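Local coordinates for protein osa (Shigella flexneri, PDB 4O7K), which suppresses the oncogenicity of Agrobacterium tumefaciens and is a plasmid fertility inhibition factor of the ParB/Srx superfamily, at residues A[115-127]-A[133-145]. The protein carries 1 engineered substitution. Numbering follows the deposited sequence. Where two conformers were deposited one is given.
Sequences DSPVPLADVSPTM and AVCFTDGMTRSMW. With PO4 (phosphate ion), chain B; IPA (isopropyl alcohol), chain E; PO4 (phosphate ion), chain C.
Ser124 and Cys135 exchange two backbone hydrogen bonds, and Thr126 and Ala133 two more, in the antiparallel hairpin of strands 118-128 and 131-136. At Asp122 the register slips by one residue in a classic beta bulge: Asp122 O takes Thr137 N at 2.8 Å and Asp138 N at 3.2 Å, the latter on a lone pair. Just past the bulge the chain turns into helix 140-148, and Gly139 occupies its N-cap position with a positive phi (95°) that suits glycine; Ala121 CB, a small methyl, fits against this turn. The bulge also brings two carboxylates together, their planes nearly perpendicular. Asp122 OD2 lies 2.6 Å from Asp138 OD1, a separation so short that one of the two acids probably holds a proton. Asp138 reaches back because its CG sits between backbone N and carbonyl carbon (chi1 51°). On the face carrying Val123, Pro125, Val134 and Phe136, Val123 CG1 packs 3.6 Å from Phe136 CE2, both side chains pointing the same way; Trp80 of helix 73-81 also meets this ring, extending the apolar layer.

The helix start makes a site for the chain B phosphate, an ion probably from the crystallisation liquor. Thr141 suits it by giving both N and OG1 to phosphate O2, while Arg142 gives N and NE to O4; Lys102 adds another charge. A bend at chi3 (68°) helps turn the long arginine back toward strand 118-119, past Val118 CG1. Its guanidinium joins the phosphate to the strand: NH2 binds phosphate O1 at 3.0 Å, and NH1 donates to Pro119 O at 2.8 Å, from above the carbonyl plane.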
loop_
_atom_site.group_PDB
_atom_site.type_symbol
_atom_site.label_atom_id
_atom_site.label_comp_id
_atom_site.label_asym_id
_atom_site.label_seq_id
_atom_site.Cartn_x
_atom_site.Cartn_y
_atom_site.Cartn_z
ATOM N N ASP A 115 -15.660 -7.884 -10.128
ATOM C CA ASP A 115 -17.005 -7.322 -10.034
ATOM C C ASP A 115 -17.108 -6.227 -8.973
ATOM O O ASP A 115 -18.016 -5.400 -9.015
ATOM C CB ASP A 115 -18.023 -8.417 -9.741
ATOM C CG ASP A 115 -18.212 -9.356 -10.910
ATOM O OD1 ASP A 115 -17.831 -8.979 -12.038
ATOM O OD2 ASP A 115 -18.736 -10.468 -10.694
ATOM N N SER A 116 -16.186 -6.221 -8.017
ATOM C CA SER A 116 -16.168 -5.158 -7.012
ATOM C C SER A 116 -14.750 -4.918 -6.512
ATOM O O SER A 116 -14.398 -5.362 -5.418
ATOM C CB SER A 116 -17.087 -5.503 -5.835
ATOM O OG SER A 116 -17.249 -4.384 -4.969
ATOM N N PRO A 117 -13.925 -4.234 -7.327
ATOM C CA PRO A 117 -12.544 -3.972 -6.913
ATOM C C PRO A 117 -12.492 -3.083 -5.672
ATOM O O PRO A 117 -13.346 -2.217 -5.492
ATOM C CB PRO A 117 -11.927 -3.269 -8.125
ATOM C CG PRO A 117 -13.086 -2.761 -8.922
ATOM C CD PRO A 117 -14.213 -3.716 -8.676
ATOM N N VAL A 118 -11.492 -3.315 -4.831
ATOM C CA VAL A 118 -11.290 -2.525 -3.623
ATOM C C VAL A 118 -10.662 -1.164 -3.950
ATOM O O VAL A 118 -9.620 -1.105 -4.592
ATOM C CB VAL A 118 -10.393 -3.278 -2.626
ATOM C CG1 VAL A 118 -10.151 -2.429 -1.356
ATOM C CG2 VAL A 118 -11.022 -4.617 -2.272
ATOM N N PRO A 119 -11.297 -0.064 -3.513
ATOM C CA PRO A 119 -10.706 1.268 -3.724
ATOM C C PRO A 119 -9.341 1.414 -3.047
ATOM O O PRO A 119 -9.082 0.786 -2.018
ATOM C CB PRO A 119 -11.738 2.212 -3.100
ATOM C CG PRO A 119 -13.032 1.442 -3.185
ATOM C CD PRO A 119 -12.644 0.021 -2.920
ATOM N N LEU A 120 -8.474 2.224 -3.644
ATOM C CA LEU A 120 -7.135 2.448 -3.116
ATOM C C LEU A 120 -7.154 3.140 -1.756
ATOM O O LEU A 120 -8.074 3.885 -1.440
ATOM C CB LEU A 120 -6.318 3.298 -4.087
ATOM C CG LEU A 120 -6.121 2.697 -5.482
ATOM C CD1 LEU A 120 -5.213 3.620 -6.289
ATOM C CD2 LEU A 120 -5.541 1.310 -5.354
ATOM N N ALA A 121 -6.108 2.885 -0.980
ATOM C CA ALA A 121 -5.812 3.642 0.228
ATOM C C ALA A 121 -5.332 5.042 -0.117
ATOM O O ALA A 121 -4.671 5.257 -1.143
ATOM C CB ALA A 121 -4.764 2.922 1.048
ATOM N N ASP A 122 -5.669 5.986 0.751
ATOM C CA ASP A 122 -5.174 7.363 0.673
ATOM C C ASP A 122 -4.137 7.593 1.766
ATOM O O ASP A 122 -4.460 7.549 2.952
ATOM C CB ASP A 122 -6.327 8.347 0.821
ATOM C CG ASP A 122 -7.305 8.267 -0.335
ATOM O OD1 ASP A 122 -7.078 8.955 -1.352
ATOM O OD2 ASP A 122 -8.299 7.516 -0.225
ATOM N N VAL A 123 -2.884 7.799 1.368
ATOM C CA VAL A 123 -1.801 7.905 2.337
ATOM C C VAL A 123 -1.040 9.214 2.164
ATOM O O VAL A 123 -1.279 9.975 1.227
ATOM C CB VAL A 123 -0.800 6.734 2.223
ATOM C CG1 VAL A 123 -1.525 5.382 2.371
ATOM C CG2 VAL A 123 -0.053 6.819 0.903
ATOM N N SER A 124 -0.111 9.462 3.080
ATOM C CA SER A 124 0.654 10.692 3.061
ATOM C C SER A 124 2.038 10.465 3.635
ATOM O O SER A 124 2.203 9.708 4.590
ATOM C CB SER A 124 -0.075 11.782 3.852
ATOM O OG SER A 124 -1.385 11.979 3.351
ATOM N N PRO A 125 3.047 11.125 3.054
ATOM C CA PRO A 125 4.365 11.133 3.680
ATOM C C PRO A 125 4.297 12.010 4.924
ATOM O O PRO A 125 3.481 12.932 4.953
ATOM C CB PRO A 125 5.259 11.764 2.617
ATOM C CG PRO A 125 4.332 12.624 1.822
ATOM C CD PRO A 125 3.003 11.930 1.826
ATOM N N THR A 126 5.124 11.733 5.926
ATOM C CA THR A 126 5.143 12.559 7.125
ATOM C C THR A 126 6.488 12.403 7.828
ATOM O O THR A 126 7.349 11.633 7.391
ATOM C CB THR A 126 3.957 12.204 8.087
ATOM O OG1 THR A 126 3.808 13.226 9.089
ATOM C CG2 THR A 126 4.146 10.841 8.746
ATOM N N MET A 127 6.666 13.151 8.914
ATOM C CA MET A 127 7.906 13.148 9.680
ATOM C C MET A 127 7.583 12.774 11.124
ATOM O O MET A 127 6.684 13.351 11.734
ATOM C CB MET A 127 8.589 14.522 9.601
ATOM C CG MET A 127 9.999 14.605 10.189
ATOM S SD MET A 127 10.010 14.752 11.988
ATOM C CE MET A 127 9.153 16.303 12.192
ATOM N N ALA A 133 8.192 8.841 7.484
ATOM C CA ALA A 133 7.201 7.804 7.721
ATOM C C ALA A 133 5.999 7.991 6.805
ATOM O O ALA A 133 5.870 9.010 6.134
ATOM C CB ALA A 133 6.754 7.805 9.197
ATOM N N VAL A 134 5.125 6.990 6.770
ATOM C CA VAL A 134 3.868 7.146 6.051
ATOM C C VAL A 134 2.699 7.032 7.015
ATOM O O VAL A 134 2.719 6.248 7.966
ATOM C CB VAL A 134 3.706 6.115 4.907
ATOM C CG1 VAL A 134 4.805 6.288 3.880
ATOM C CG2 VAL A 134 3.706 4.704 5.441
ATOM N N CYS A 135 1.688 7.862 6.785
ATOM C CA CYS A 135 0.477 7.839 7.591
ATOM C C CYS A 135 -0.723 7.825 6.641
ATOM O O CYS A 135 -0.559 7.873 5.413
ATOM C CB CYS A 135 0.415 9.043 8.561
ATOM S SG CYS A 135 0.438 10.657 7.732
ATOM N N PHE A 136 -1.923 7.767 7.215
ATOM C CA PHE A 136 -3.115 7.452 6.440
ATOM C C PHE A 136 -4.222 8.470 6.584
ATOM O O PHE A 136 -4.476 8.996 7.673
ATOM C CB PHE A 136 -3.664 6.081 6.849
ATOM C CG PHE A 136 -2.795 4.929 6.455
ATOM C CD1 PHE A 136 -1.667 4.610 7.186
ATOM C CD2 PHE A 136 -3.128 4.137 5.356
ATOM C CE1 PHE A 136 -0.875 3.548 6.826
ATOM C CE2 PHE A 136 -2.335 3.070 4.991
ATOM C CZ PHE A 136 -1.218 2.758 5.722
ATOM N N THR A 137 -4.901 8.727 5.474
ATOM C CA THR A 137 -6.184 9.406 5.531
ATOM C C THR A 137 -7.255 8.321 5.612
ATOM O O THR A 137 -8.218 8.435 6.363
ATOM C CB THR A 137 -6.401 10.311 4.320
ATOM O OG1 THR A 137 -5.483 11.410 4.384
ATOM C CG2 THR A 137 -7.827 10.830 4.273
ATOM N N ASP A 138 -7.063 7.258 4.837
ATOM C CA ASP A 138 -7.903 6.073 4.928
ATOM C C ASP A 138 -7.198 4.883 4.271
ATOM O O ASP A 138 -6.169 5.044 3.607
ATOM C CB ASP A 138 -9.269 6.326 4.273
ATOM C CG ASP A 138 -9.146 6.902 2.872
ATOM O OD1 ASP A 138 -8.498 6.261 2.029
ATOM O OD2 ASP A 138 -9.668 8.008 2.611
ATOM N N GLY A 139 -7.748 3.689 4.475
ATOM C CA GLY A 139 -7.251 2.494 3.820
ATOM C C GLY A 139 -6.249 1.670 4.611
ATOM O O GLY A 139 -5.514 0.884 4.027
ATOM N N MET A 140 -6.225 1.809 5.936
ATOM C CA MET A 140 -5.263 1.053 6.735
ATOM C C MET A 140 -5.514 -0.451 6.700
ATOM O O MET A 140 -4.586 -1.228 6.537
ATOM C CB MET A 140 -5.267 1.536 8.197
ATOM C CG MET A 140 -4.429 2.774 8.414
ATOM S SD MET A 140 -4.211 3.188 10.168
ATOM C CE MET A 140 -5.907 3.544 10.596
ATOM N N THR A 141 -6.758 -0.876 6.859
ATOM C CA THR A 141 -7.007 -2.313 6.932
ATOM C C THR A 141 -6.786 -2.998 5.586
ATOM O O THR A 141 -6.229 -4.084 5.539
ATOM C CB THR A 141 -8.417 -2.632 7.419
ATOM O OG1 THR A 141 -8.761 -1.768 8.507
ATOM C CG2 THR A 141 -8.476 -4.065 7.900
ATOM N N ARG A 142 -7.210 -2.375 4.493
ATOM C CA ARG A 142 -6.987 -2.990 3.187
ATOM C C ARG A 142 -5.488 -3.031 2.893
ATOM O O ARG A 142 -5.019 -3.931 2.209
ATOM C CB ARG A 142 -7.750 -2.251 2.084
ATOM C CG ARG A 142 -7.196 -0.887 1.714
ATOM C CD ARG A 142 -8.247 -0.051 0.996
ATOM N NE ARG A 142 -9.354 0.319 1.881
ATOM C CZ ARG A 142 -10.564 0.675 1.455
ATOM N NH1 ARG A 142 -10.833 0.708 0.153
ATOM N NH2 ARG A 142 -11.509 0.987 2.326
ATOM N N SER A 143 -4.735 -2.074 3.437
ATOM C CA SER A 143 -3.269 -2.097 3.334
ATOM C C SER A 143 -2.686 -3.280 4.104
ATOM O O SER A 143 -1.733 -3.921 3.643
ATOM C CB SER A 143 -2.648 -0.788 3.863
ATOM O OG SER A 143 -3.003 0.330 3.060
ATOM N N MET A 144 -3.247 -3.567 5.279
ATOM C CA MET A 144 -2.808 -4.724 6.060
ATOM C C MET A 144 -3.045 -6.029 5.302
ATOM O O MET A 144 -2.210 -6.936 5.315
ATOM C CB MET A 144 -3.530 -4.782 7.410
ATOM C CG MET A 144 -3.214 -3.635 8.355
ATOM S SD MET A 144 -4.095 -3.888 9.906
ATOM C CE MET A 144 -3.898 -2.280 10.699
ATOM N N TRP A 145 -4.203 -6.115 4.659
ATOM C CA TRP A 145 -4.571 -7.312 3.911
ATOM C C TRP A 145 -3.509 -7.570 2.844
ATOM O O TRP A 145 -2.962 -8.669 2.760
ATOM C CB TRP A 145 -5.967 -7.156 3.288
ATOM C CG TRP A 145 -6.513 -8.436 2.663
ATOM C CD1 TRP A 145 -7.327 -9.367 3.261
ATOM C CD2 TRP A 145 -6.273 -8.915 1.330
ATOM N NE1 TRP A 145 -7.607 -10.388 2.380
ATOM C CE2 TRP A 145 -6.972 -10.136 1.189
ATOM C CE3 TRP A 145 -5.532 -8.429 0.243
ATOM C CZ2 TRP A 145 -6.955 -10.873 0.008
ATOM C CZ3 TRP A 145 -5.519 -9.162 -0.928
ATOM C CH2 TRP A 145 -6.230 -10.373 -1.038
HETATM P P PO4 B . -10.126 0.171 5.594
HETATM O O1 PO4 B . -10.950 1.370 5.220
HETATM O O2 PO4 B . -9.451 0.417 6.921
HETATM O O3 PO4 B . -10.998 -1.058 5.660
HETATM O O4 PO4 B . -9.051 -0.079 4.558
HETATM C C1 IPA E . -14.023 2.055 0.129
HETATM C C2 IPA E . -15.070 1.031 0.552
HETATM C C3 IPA E . -15.525 0.206 -0.647
HETATM O O2 IPA E . -14.511 0.170 1.514
HETATM P P PO4 C . -8.216 -14.426 2.735
HETATM O O1 PO4 C . -8.007 -13.271 3.703
HETATM O O2 PO4 C . -6.887 -15.051 2.385
HETATM O O3 PO4 C . -9.101 -15.482 3.355
HETATM O O4 PO4 C . -8.889 -13.920 1.483
HETATM O O HOH W 1 -9.179 3.680 1.342
HETATM O O HOH W 2 -2.928 11.476 5.613
#